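Local coordinates for Alpha/beta fold hydrolase (Pseudomonas aeruginosa, PDB 6I8W), which hydrolyses membrane phospholipids as a membrane-bound phospholipase A and acts as a virulence factor of this bacterium, at residues A108-V112 against G113-E117; G180-P183 against L184-R187; S222-N225 against A226-F229. All coordinates share one frame; numbering follows the deposited sequence.

Contact 1 of 3, residues A108-V112 against G113-E117; sequences ASYDV and GTQAE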
# COMPACT_ATOMS: atom_id res chain seq x y z
N ALA A 108 9.69 6.19 -16.72
CA ALA A 108 9.65 4.76 -16.47
C ALA A 108 8.25 4.20 -16.70
O ALA A 108 7.27 4.94 -16.80
CB ALA A 108 10.12 4.46 -15.06
N SER A 109 8.16 2.88 -16.80
CA SER A 109 6.87 2.21 -16.81
C SER A 109 6.47 1.87 -15.37
O SER A 109 7.28 1.39 -14.57
CB SER A 109 6.92 0.95 -17.67
OG SER A 109 5.69 0.26 -17.59
N TYR A 110 5.20 2.08 -15.04
CA TYR A 110 4.71 1.79 -13.72
C TYR A 110 3.56 0.80 -13.74
O TYR A 110 2.80 0.72 -12.78
CB TYR A 110 4.29 3.09 -13.01
CG TYR A 110 5.45 4.01 -12.72
CD1 TYR A 110 6.27 3.79 -11.62
CD2 TYR A 110 5.74 5.08 -13.55
CE1 TYR A 110 7.34 4.62 -11.36
CE2 TYR A 110 6.79 5.93 -13.29
CZ TYR A 110 7.59 5.69 -12.18
OH TYR A 110 8.65 6.51 -11.90
N ASP A 111 3.44 0.06 -14.84
CA ASP A 111 2.48 -1.03 -14.92
C ASP A 111 2.81 -2.10 -13.88
O ASP A 111 3.96 -2.22 -13.45
CB ASP A 111 2.47 -1.65 -16.32
CG ASP A 111 3.75 -2.38 -16.62
OD1 ASP A 111 4.72 -1.74 -17.06
OD2 ASP A 111 3.80 -3.61 -16.38
N VAL A 112 1.82 -2.90 -13.50
CA VAL A 112 2.00 -3.83 -12.38
C VAL A 112 2.97 -4.96 -12.74
O VAL A 112 3.59 -5.57 -11.86
CB VAL A 112 0.66 -4.42 -11.91
CG1 VAL A 112 -0.19 -3.34 -11.27
CG2 VAL A 112 -0.08 -5.07 -13.09
N GLY A 113 3.09 -5.26 -14.03
CA GLY A 113 4.03 -6.27 -14.49
C GLY A 113 5.48 -5.86 -14.27
O GLY A 113 6.28 -6.61 -13.71
N THR A 114 5.82 -4.65 -14.71
CA THR A 114 7.14 -4.08 -14.47
C THR A 114 7.39 -3.93 -12.95
O THR A 114 8.46 -4.25 -12.44
CB THR A 114 7.28 -2.71 -15.17
OG1 THR A 114 6.97 -2.86 -16.56
CG2 THR A 114 8.68 -2.15 -15.01
N GLN A 115 6.38 -3.47 -12.22
CA GLN A 115 6.53 -3.31 -10.77
C GLN A 115 6.78 -4.66 -10.07
O GLN A 115 7.61 -4.73 -9.17
CB GLN A 115 5.29 -2.62 -10.19
CG GLN A 115 5.14 -1.15 -10.59
CD GLN A 115 6.06 -0.22 -9.79
OE1 GLN A 115 7.26 -0.46 -9.66
NE2 GLN A 115 5.48 0.82 -9.22
N ALA A 116 6.11 -5.72 -10.51
CA ALA A 116 6.32 -7.04 -9.90
C ALA A 116 7.77 -7.51 -10.07
O ALA A 116 8.34 -8.13 -9.18
CB ALA A 116 5.35 -8.07 -10.47
N GLU A 117 8.38 -7.20 -11.21
CA GLU A 117 9.79 -7.56 -11.40
C GLU A 117 10.72 -6.72 -10.50
O GLU A 117 11.71 -7.24 -9.99
CB GLU A 117 10.19 -7.41 -12.87
CG GLU A 117 9.50 -8.42 -13.75
CD GLU A 117 9.46 -9.80 -13.12
OE1 GLU A 117 10.54 -10.36 -12.82
OE2 GLU A 117 8.35 -10.33 -12.91
O HOH W 1 2.63 1.16 -10.10
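Ser109 meets Thr114 through its backbone: its carbonyl O lies 3.8 Å from the methyl CG2 of Thr114; that same O also accepts from Arg118, one turn further along the helix. At Tyr110 the ring, turned back beside its own backbone N (chi1 -67°), presents an edge: CD1 lies 3.9 Å from Gln115 NE2, in the ring plane, with ring and amide 75° apart. A water donates to Tyr110 O (2.7 Å) and accepts from Gln115 NE2. That nitrogen also donates to Pro97 O, while the Tyr110 hydroxyl is bonded to Pro105 O, so both are satisfied where they are buried; Gln115 OE1 is bonded to Arg118. Asp111 is the N-cap. Its CG sits between backbone N and carbonyl carbon (chi1 69°), which swings the carboxylate over the first turn. OD2 accepts from Thr114 N at 2.8 Å, approached from above the carboxylate plane, and Thr114 OG1 donates to OD1, whose position is less certain. Gly113 suits its place because a CB there would come too near OD2. Asp111 O then takes Gln115 N at 3.0 Å, a nearly straight bond. Val112 O receives Ala116 N at 2.9 Å, and the branched side chain of Val112 packs on Ile142 and Leu145 of helix 138-149. This is a classic Asp N-cap, opening the helix that leads from strand 90-94 toward strand 131-136 in the alpha/beta hydrolase fold.

Contact 2 of 3, residues G180-P183 against L184-R187; sequences GENP and LVVR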
# COMPACT_ATOMS: atom_id res chain seq x y z
N GLY A 180 -15.34 10.54 -15.52
CA GLY A 180 -14.11 11.30 -15.40
C GLY A 180 -13.78 11.72 -13.98
O GLY A 180 -13.09 12.72 -13.77
N GLU A 181 -14.27 10.96 -13.01
CA GLU A 181 -14.00 11.26 -11.62
C GLU A 181 -13.13 10.14 -11.04
O GLU A 181 -13.38 8.96 -11.27
CB GLU A 181 -15.29 11.40 -10.80
CG GLU A 181 -15.04 11.67 -9.30
CD GLU A 181 -16.31 11.70 -8.44
OE1 GLU A 181 -17.43 11.77 -8.98
OE2 GLU A 181 -16.17 11.65 -7.20
N ASN A 182 -12.11 10.53 -10.28
CA ASN A 182 -11.22 9.59 -9.64
C ASN A 182 -10.87 10.12 -8.25
O ASN A 182 -10.02 11.00 -8.12
CB ASN A 182 -9.96 9.36 -10.49
CG ASN A 182 -9.05 8.27 -9.91
OD1 ASN A 182 -9.33 7.71 -8.85
ND2 ASN A 182 -7.96 7.98 -10.62
N PRO A 183 -11.54 9.59 -7.22
CA PRO A 183 -11.27 10.02 -5.85
C PRO A 183 -9.84 9.70 -5.41
O PRO A 183 -9.37 10.29 -4.44
CB PRO A 183 -12.29 9.22 -5.02
CG PRO A 183 -13.38 8.88 -5.99
CD PRO A 183 -12.68 8.67 -7.30
N LEU A 184 -9.17 8.79 -6.11
CA LEU A 184 -7.83 8.37 -5.69
C LEU A 184 -6.76 9.38 -6.08
O LEU A 184 -5.63 9.31 -5.60
CB LEU A 184 -7.48 6.99 -6.26
CG LEU A 184 -8.44 5.83 -5.94
CD1 LEU A 184 -7.89 4.51 -6.48
CD2 LEU A 184 -8.72 5.73 -4.45
N VAL A 185 -7.12 10.32 -6.95
CA VAL A 185 -6.21 11.38 -7.34
C VAL A 185 -6.73 12.69 -6.75
O VAL A 185 -7.77 13.19 -7.15
CB VAL A 185 -6.08 11.51 -8.88
CG1 VAL A 185 -5.20 12.69 -9.22
CG2 VAL A 185 -5.50 10.24 -9.48
N VAL A 186 -5.99 13.23 -5.79
CA VAL A 186 -6.43 14.37 -5.00
C VAL A 186 -5.93 15.68 -5.61
O VAL A 186 -4.76 16.04 -5.43
CB VAL A 186 -5.95 14.24 -3.54
CG1 VAL A 186 -6.47 15.37 -2.69
CG2 VAL A 186 -6.40 12.89 -2.96
N ARG A 187 -6.80 16.37 -6.34
CA ARG A 187 -6.43 17.59 -7.07
C ARG A 187 -6.44 18.85 -6.20
O ARG A 187 -5.63 19.76 -6.39
CB ARG A 187 -7.37 17.81 -8.26
CG ARG A 187 -7.51 16.62 -9.19
CD ARG A 187 -6.28 16.45 -10.04
NE ARG A 187 -6.50 15.49 -11.12
CZ ARG A 187 -5.64 15.30 -12.12
NH1 ARG A 187 -4.52 16.01 -12.18
NH2 ARG A 187 -5.92 14.41 -13.07
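Asn182 grips Leu184 and Val185 with two different oxygens. Its side-chain OD1 accepts from Leu184 N at 2.9 Å, and its backbone O accepts from Val185 N at 3.2 Å; in both bonds the donor stands well above the plane of the carbonyl it meets. Its CG, anti to the backbone N (chi1 -175°), brings the amide round beside the carbonyl carbon, where it crosses Leu184 and Val185 at a slant. There OD1 also lies 3.3 Å from Leu184 CB and ND2 3.5 Å from Val185 CG2. Between the bonded residues comes Pro183, whose ring fixes phi near the -60° wanted at the second position of a type I turn and whose nitrogen needs no acceptor. Further out, the other methyl of Val185, CG1, sits 3.6 Å above the plane of the Arg187 guanidinium, on one face but toward its rim. Leu173 and Leu177 lie against Asn182, Phe198 against Pro183, and Leu195 against Leu184. Just before, Gly180 with its positive phi ends helix 172-177 in a Schellman motif. The whole is an Asx turn superimposed on a type I beta turn. It lies between strands 154-160 and 250-255, where alpha/beta hydrolases commonly insert their lid.

Contact 3 of 3, residues S222-N225 against A226-F229; sequences SAFN and AQIF
The Phe224 ring has Ile228 over one face: the side chain arrives obliquely, CG1 above the ring and the terminal CD1 3.5 Å from CE2. At CE1 the amide oxygen of Gln227 comes to 4.0 Å, again obliquely, with ring and amide planes 58° apart. Phe224 reaches both partners because its CG is anti to the backbone N (chi1 -168°), which lets the ring stand out from the helix and lean slightly toward the following turn. Gln227, extended beyond CG, passes on and donates through NE2 to Gln106 OE1. The other aromatic residue, Phe229, is directed away from this group, and its ring meets Phe71 edge-to-face.

Underneath, four i to i+4 bonds join the two segments: Ala226 N to Ser222 O, Gln227 N to Ala223 O, Ile228 N to Phe224 O (3.0 Å) and Phe229 N to Asn225 O. Helix 208-234 is kinked here, where the N atoms of Ala223 and Phe224 lack a bond to the preceding turn. Ser222 suits that place, for its short side chain folds back to give OG a hydrogen bond with Val219 O. Ala226 is small enough for its CB to lie 3.3 Å from Ser222 O, and Arg187 packs against this small side chain. Asn225 and Ile228 both touch Phe99. Across this turn, then, the backbone hydrogen bonds supply the directional holding, while the side chains associate chiefly by dispersion, and the amide of Gln227 adds a hydrogen bond to Gln106.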
# COMPACT_ATOMS: atom_id res chain seq x y z
N SER A 222 -0.33 14.71 -7.12
CA SER A 222 -1.51 14.31 -7.90
C SER A 222 -1.24 14.21 -9.41
O SER A 222 -1.74 13.30 -10.07
CB SER A 222 -2.68 15.27 -7.64
OG SER A 222 -2.36 16.61 -8.00
N ALA A 223 -0.46 15.14 -9.96
CA ALA A 223 -0.18 15.11 -11.40
C ALA A 223 0.56 13.83 -11.80
O ALA A 223 0.17 13.14 -12.74
CB ALA A 223 0.63 16.35 -11.81
N PHE A 224 1.62 13.50 -11.06
CA PHE A 224 2.35 12.27 -11.30
C PHE A 224 1.50 11.03 -11.00
O PHE A 224 1.55 10.04 -11.73
CB PHE A 224 3.63 12.25 -10.47
CG PHE A 224 4.59 11.17 -10.87
CD1 PHE A 224 5.24 11.24 -12.08
CD2 PHE A 224 4.82 10.09 -10.04
CE1 PHE A 224 6.12 10.25 -12.46
CE2 PHE A 224 5.70 9.10 -10.42
CZ PHE A 224 6.35 9.18 -11.63
N ASN A 225 0.73 11.08 -9.93
CA ASN A 225 -0.15 9.95 -9.62
C ASN A 225 -1.14 9.72 -10.77
O ASN A 225 -1.37 8.59 -11.16
CB ASN A 225 -0.91 10.16 -8.31
CG ASN A 225 -0.04 9.88 -7.07
OD1 ASN A 225 1.06 9.32 -7.17
ND2 ASN A 225 -0.55 10.26 -5.91
N ALA A 226 -1.68 10.80 -11.33
CA ALA A 226 -2.64 10.69 -12.42
C ALA A 226 -2.02 10.01 -13.64
O ALA A 226 -2.67 9.24 -14.35
CB ALA A 226 -3.19 12.07 -12.80
N GLN A 227 -0.75 10.31 -13.89
CA GLN A 227 -0.02 9.72 -15.02
C GLN A 227 0.19 8.22 -14.79
O GLN A 227 -0.01 7.40 -15.69
CB GLN A 227 1.32 10.44 -15.20
CG GLN A 227 2.43 9.61 -15.82
CD GLN A 227 3.72 10.42 -16.01
OE1 GLN A 227 4.80 9.85 -16.21
NE2 GLN A 227 3.60 11.74 -15.93
N ILE A 228 0.58 7.85 -13.58
CA ILE A 228 0.71 6.44 -13.24
C ILE A 228 -0.64 5.74 -13.37
O ILE A 228 -0.72 4.64 -13.91
CB ILE A 228 1.26 6.24 -11.82
CG1 ILE A 228 2.74 6.64 -11.76
CG2 ILE A 228 1.13 4.77 -11.40
CD1 ILE A 228 3.34 6.48 -10.37
N PHE A 229 -1.71 6.38 -12.89
CA PHE A 229 -3.04 5.77 -12.95
C PHE A 229 -3.43 5.49 -14.40
O PHE A 229 -4.06 4.47 -14.70
CB PHE A 229 -4.10 6.65 -12.28
CG PHE A 229 -5.39 5.92 -11.99
CD1 PHE A 229 -5.57 5.25 -10.79
CD2 PHE A 229 -6.41 5.89 -12.93
CE1 PHE A 229 -6.75 4.57 -10.53
CE2 PHE A 229 -7.59 5.21 -12.68
CZ PHE A 229 -7.76 4.55 -11.47

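How the contacts relate
Contact 3 stands between the others, its centre 10 Å from that of contact 2 and 15 Å from that of contact 1, whereas contacts 1 and 2 keep their nearest atoms about 12 Å apart. Toward contact 1, Tyr110 OH meets Phe224 CZ at 3.5 Å and Tyr110 CD2 meets Ile228 CG1 at 3.8 Å. Toward contact 2, Asn182 ND2 packs 3.5 Å from Phe229 CE2. Helix 208-234 ties the 180-187 loop to the start of helix 112-125. Bound myristic acid lies about 4 Å from the side chain of Leu184, about 8 Å from that of Phe229 and about 12 Å from that of Val112; Leu184 is near the probable Ser137-His286-Asp258 triad but does not touch it.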